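Local structure of water-soluble chlorophyll protein (Brassicaceae, 5HPZ) at the interface of chains A and B. The protein binds chlorophyll in a water-soluble complex and tunes the pigment's spectrum by deforming its ring. Coordinates in Å, arbitrary orientation; residue numbers count along the deposited sequence, not the author numbering. Chains: chain A/B, Water-soluble chlorophyll protein.

Contact 1: the interface of chains A and B. Residues chain A 52, 54; chain B 19, 54, 57, 174-175.
A:Tyr52 reaches out of its loop to pack its ring on B:Val174 and B:Pro57 of the second copy, with its CB against B:Phe19. Both chains carry the Kunitz-type (STI) beta-trefoil fold of the type II water-soluble chlorophyll proteins, and this patch of mainly carbon contacts is part of their two-fold symmetric interface. With CG anti to its own carbonyl carbon (chi1 -49°), A:Tyr52 points its ring across to chain B. Its CB meets the far corner of the B:Phe19 ring, CZ at 3.7 Å, in the plane of that ring and at its edge. The two aromatic planes stand roughly 76° apart, so they do not stack, and the phenylalanine presents its rim to the foot of the tyrosine side chain. Further out, CD2 of A:Tyr52 touches the pyrrolidine CG of B:Pro57 at 3.9 Å; this methylene approaches the CD2-CE2 rim from the same side as the valine. CE1 and CZ, on the outer half of the ring, lie under the CG1 methyl of B:Val174, with CE1 to CG1 at 3.4 Å. That methyl sits over the face, offset toward the rim, 3.6 Å from the ring centroid, as a CH-pi contact. In B:Val174, CG1 is anti to the backbone N (chi1 169°), which turns it to the tyrosine. The other methyl, CG2, caps one face of B:Phe19 within chain B, while CB of B:Pro54 covers the opposite face. The phenyl ring is thus clamped between the two and its edge held toward A:Tyr52. At the tip, OH of A:Tyr52 passes 3.8 Å from CG1 of B:Val174. Back at the base of the tyrosine, CG of B:Pro54 packs on its carbonyl O at 3.5 Å. Beside it the two proline rings touch through their CD methylenes, CD of A:Pro54 to CD of B:Pro54 at 3.9 Å.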
loop_
_atom_site.group_PDB
_atom_site.type_symbol
_atom_site.label_atom_id
_atom_site.label_comp_id
_atom_site.label_asym_id
_atom_site.label_seq_id
_atom_site.Cartn_x
_atom_site.Cartn_y
_atom_site.Cartn_z
ATOM N N TYR A 52 18.739 -11.640 7.673
ATOM C CA TYR A 52 18.412 -12.438 8.856
ATOM C C TYR A 52 16.932 -12.796 8.967
ATOM O O TYR A 52 16.514 -13.373 9.974
ATOM C CB TYR A 52 18.876 -11.699 10.103
ATOM C CG TYR A 52 20.295 -11.234 9.922
ATOM C CD1 TYR A 52 21.359 -12.128 10.057
ATOM C CD2 TYR A 52 20.580 -9.927 9.528
ATOM C CE1 TYR A 52 22.658 -11.714 9.854
ATOM C CE2 TYR A 52 21.883 -9.500 9.350
ATOM C CZ TYR A 52 22.904 -10.410 9.496
ATOM O OH TYR A 52 24.191 -10.012 9.303
ATOM N N PRO A 54 14.289 -15.326 8.309
ATOM C CA PRO A 54 14.370 -16.753 8.049
ATOM C C PRO A 54 13.301 -17.322 7.109
ATOM O O PRO A 54 13.333 -18.491 6.773
ATOM C CB PRO A 54 14.182 -17.344 9.463
ATOM C CG PRO A 54 13.182 -16.383 10.089
ATOM C CD PRO A 54 13.676 -15.041 9.629
ATOM N N PHE B 19 19.479 -8.042 17.666
ATOM C CA PHE B 19 18.024 -7.937 17.613
ATOM C C PHE B 19 17.569 -7.438 18.970
ATOM O O PHE B 19 18.117 -7.879 19.971
ATOM C CB PHE B 19 17.379 -9.291 17.394
ATOM C CG PHE B 19 17.815 -9.962 16.125
ATOM C CD1 PHE B 19 17.581 -9.354 14.886
ATOM C CD2 PHE B 19 18.453 -11.200 16.156
ATOM C CE1 PHE B 19 17.995 -9.958 13.707
ATOM C CE2 PHE B 19 18.856 -11.815 14.978
ATOM C CZ PHE B 19 18.605 -11.195 13.746
ATOM N N PRO B 54 12.900 -12.176 13.901
ATOM C CA PRO B 54 13.802 -11.786 14.978
ATOM C C PRO B 54 13.874 -10.320 15.182
ATOM O O PRO B 54 14.370 -9.875 16.220
ATOM C CB PRO B 54 15.149 -12.280 14.503
ATOM C CG PRO B 54 15.056 -12.252 13.000
ATOM C CD PRO B 54 13.631 -12.625 12.688
ATOM N N PRO B 57 18.112 -5.792 12.811
ATOM C CA PRO B 57 19.214 -5.472 13.666
ATOM C C PRO B 57 19.397 -4.008 13.971
ATOM O O PRO B 57 19.105 -3.119 13.155
ATOM C CB PRO B 57 20.422 -5.976 12.863
ATOM C CG PRO B 57 19.905 -7.126 12.100
ATOM C CD PRO B 57 18.533 -6.650 11.680
ATOM N N VAL B 174 23.260 -10.789 16.724
ATOM C CA VAL B 174 23.101 -11.252 15.319
ATOM C C VAL B 174 24.276 -12.189 14.863
ATOM O O VAL B 174 25.451 -11.959 15.177
ATOM C CB VAL B 174 22.958 -10.025 14.408
ATOM C CG1 VAL B 174 23.052 -10.400 12.929
ATOM C CG2 VAL B 174 21.638 -9.353 14.697
ATOM N N ASP B 175 23.976 -13.248 14.135
ATOM C CA ASP B 175 25.079 -14.143 13.722
ATOM C C ASP B 175 26.172 -13.511 12.820
ATOM O O ASP B 175 25.920 -13.132 11.670
ATOM C CB ASP B 175 24.540 -15.415 13.080
ATOM C CG ASP B 175 25.339 -16.620 13.482
ATOM O OD1 ASP B 175 26.184 -16.495 14.397
ATOM O OD2 ASP B 175 25.124 -17.691 12.892
#

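Contact 2: the interface of chains A and B. Residues chain A 17, 19, 55, 57, 174; chain B 52-53.
B:Tyr52 lies across the A:Val174 side chain at about a right angle, its ring face turned to the CG1 methyl. This is an apolar patch, with a water bridge at its margin, between two beta-trefoil subunits of the Kunitz (STI) family. CG1 of A:Val174 stands over the tyrosine face, offset toward the rim and 3.5 Å from the ring centroid, in a CH-pi contact. It faces that way because it is anti to the backbone N (chi1 171°), which leaves CG2 to cover the centre of one face of the A:Phe19 ring in its own chain. A:Phe19, on strand 18-22, is turned nearly perpendicular to B:Tyr52, the two planes about 81° apart. It offers an edge: CZ meets CB of B:Tyr52 in the plane of the phenyl ring, at 3.7 Å. A:Pro57 also crosses the tyrosine close to a right angle, its CG lying 3.6 Å from CD2 of B:Tyr52. Valine and proline approach from the same side of the aromatic plane, one over the ring and one beyond its CD2-CE2 rim. A:Lys17 runs past the phenol end and brings NZ to 4.1 Å from OH of B:Tyr52, a loose approach. On the other flank, B:Gln53 folds at chi2 and carries its amide toward A:Gly55. A water joins the two residues: the backbone N of A:Gly55 hydrogen-bonds to its oxygen at 2.9 Å, and as modelled NE2 of B:Gln53 lies 2.6 Å from the same oxygen, a tentative donor assignment. The modelled turn of the amide is doubtful, because it sets the side-chain oxygen OE1 3.2 Å from the carbonyl O of A:Gly55, two atoms that can only accept. With the amide reversed, an N-H would face that carbonyl and the oxygen could accept from the water.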
loop_
_atom_site.group_PDB
_atom_site.type_symbol
_atom_site.label_atom_id
_atom_site.label_comp_id
_atom_site.label_asym_id
_atom_site.label_seq_id
_atom_site.Cartn_x
_atom_site.Cartn_y
_atom_site.Cartn_z
ATOM N N LYS A 17 7.374 -27.879 11.576
ATOM C CA LYS A 17 7.719 -26.593 11.001
ATOM C C LYS A 17 9.169 -26.396 10.555
ATOM O O LYS A 17 10.139 -26.520 11.350
ATOM C CB LYS A 17 7.315 -25.490 11.960
ATOM C CG LYS A 17 5.803 -25.306 12.023
ATOM C CD LYS A 17 5.466 -23.933 12.540
ATOM C CE LYS A 17 3.995 -23.821 12.891
ATOM N NZ LYS A 17 3.814 -23.731 14.360
ATOM N N PHE A 19 11.539 -23.532 8.010
ATOM C CA PHE A 19 11.843 -22.473 7.038
ATOM C C PHE A 19 12.445 -23.115 5.765
ATOM O O PHE A 19 13.266 -24.042 5.854
ATOM C CB PHE A 19 12.884 -21.525 7.559
ATOM C CG PHE A 19 12.558 -20.896 8.882
ATOM C CD1 PHE A 19 11.474 -20.029 9.012
ATOM C CD2 PHE A 19 13.374 -21.138 9.987
ATOM C CE1 PHE A 19 11.201 -19.413 10.229
ATOM C CE2 PHE A 19 13.098 -20.548 11.209
ATOM C CZ PHE A 19 12.010 -19.683 11.331
ATOM N N GLY A 55 12.313 -16.544 6.712
ATOM C CA GLY A 55 11.189 -17.145 6.025
ATOM C C GLY A 55 9.989 -17.323 6.930
ATOM O O GLY A 55 10.059 -17.198 8.162
ATOM N N PRO A 57 7.458 -20.080 8.226
ATOM C CA PRO A 57 7.538 -21.500 8.227
ATOM C C PRO A 57 6.482 -22.135 7.367
ATOM O O PRO A 57 5.399 -21.572 7.109
ATOM C CB PRO A 57 7.271 -21.891 9.712
ATOM C CG PRO A 57 7.335 -20.644 10.504
ATOM C CD PRO A 57 6.944 -19.565 9.520
ATOM N N VAL A 174 12.248 -25.192 12.539
ATOM C CA VAL A 174 11.839 -24.086 13.369
ATOM C C VAL A 174 12.023 -24.518 14.822
ATOM O O VAL A 174 11.433 -25.511 15.251
ATOM C CB VAL A 174 10.383 -23.668 13.063
ATOM C CG1 VAL A 174 9.889 -22.678 14.077
ATOM C CG2 VAL A 174 10.272 -23.063 11.660
ATOM N N TYR B 52 8.436 -16.011 14.619
ATOM C CA TYR B 52 9.807 -16.359 14.253
ATOM C C TYR B 52 10.666 -15.253 13.632
ATOM O O TYR B 52 11.835 -15.446 13.312
ATOM C CB TYR B 52 9.742 -17.574 13.380
ATOM C CG TYR B 52 8.972 -18.650 14.076
ATOM C CD1 TYR B 52 9.537 -19.321 15.169
ATOM C CD2 TYR B 52 7.670 -18.975 13.692
ATOM C CE1 TYR B 52 8.839 -20.313 15.846
ATOM C CE2 TYR B 52 6.965 -19.980 14.354
ATOM C CZ TYR B 52 7.563 -20.632 15.425
ATOM O OH TYR B 52 6.888 -21.610 16.078
ATOM N N GLN B 53 10.110 -14.068 13.551
ATOM C CA GLN B 53 10.790 -12.983 12.983
ATOM C C GLN B 53 11.596 -12.304 14.083
ATOM O O GLN B 53 11.048 -11.864 15.053
ATOM C CB GLN B 53 9.753 -12.092 12.338
ATOM C CG GLN B 53 8.713 -12.963 11.608
ATOM C CD GLN B 53 9.323 -13.866 10.494
ATOM O OE1 GLN B 53 9.014 -15.124 10.340
ATOM N NE2 GLN B 53 10.172 -13.221 9.685
HETATM O O HOH W 1 11.167 -13.977 7.443
#

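Contact 1 and contact 2 are symmetry twins in most respects, their C-alpha centres about 13 Å apart, with Tyr52 of each chain received by Phe19, Pro57 and Val174 of the other. Each subunit therefore both inserts a tyrosine and receives one. The receiving residues bring together strand 18-22 and the segments beside strands 58-62 and 169-173. Residues 52 to 55 link the sites: Pro54 of each chain takes part in contact 1, while Gln53 and Gly55 enter contact 2. Such reciprocal pairing would suit a stable dimer within the deposited four-chain assembly, which is likely the biological tetramer of this family.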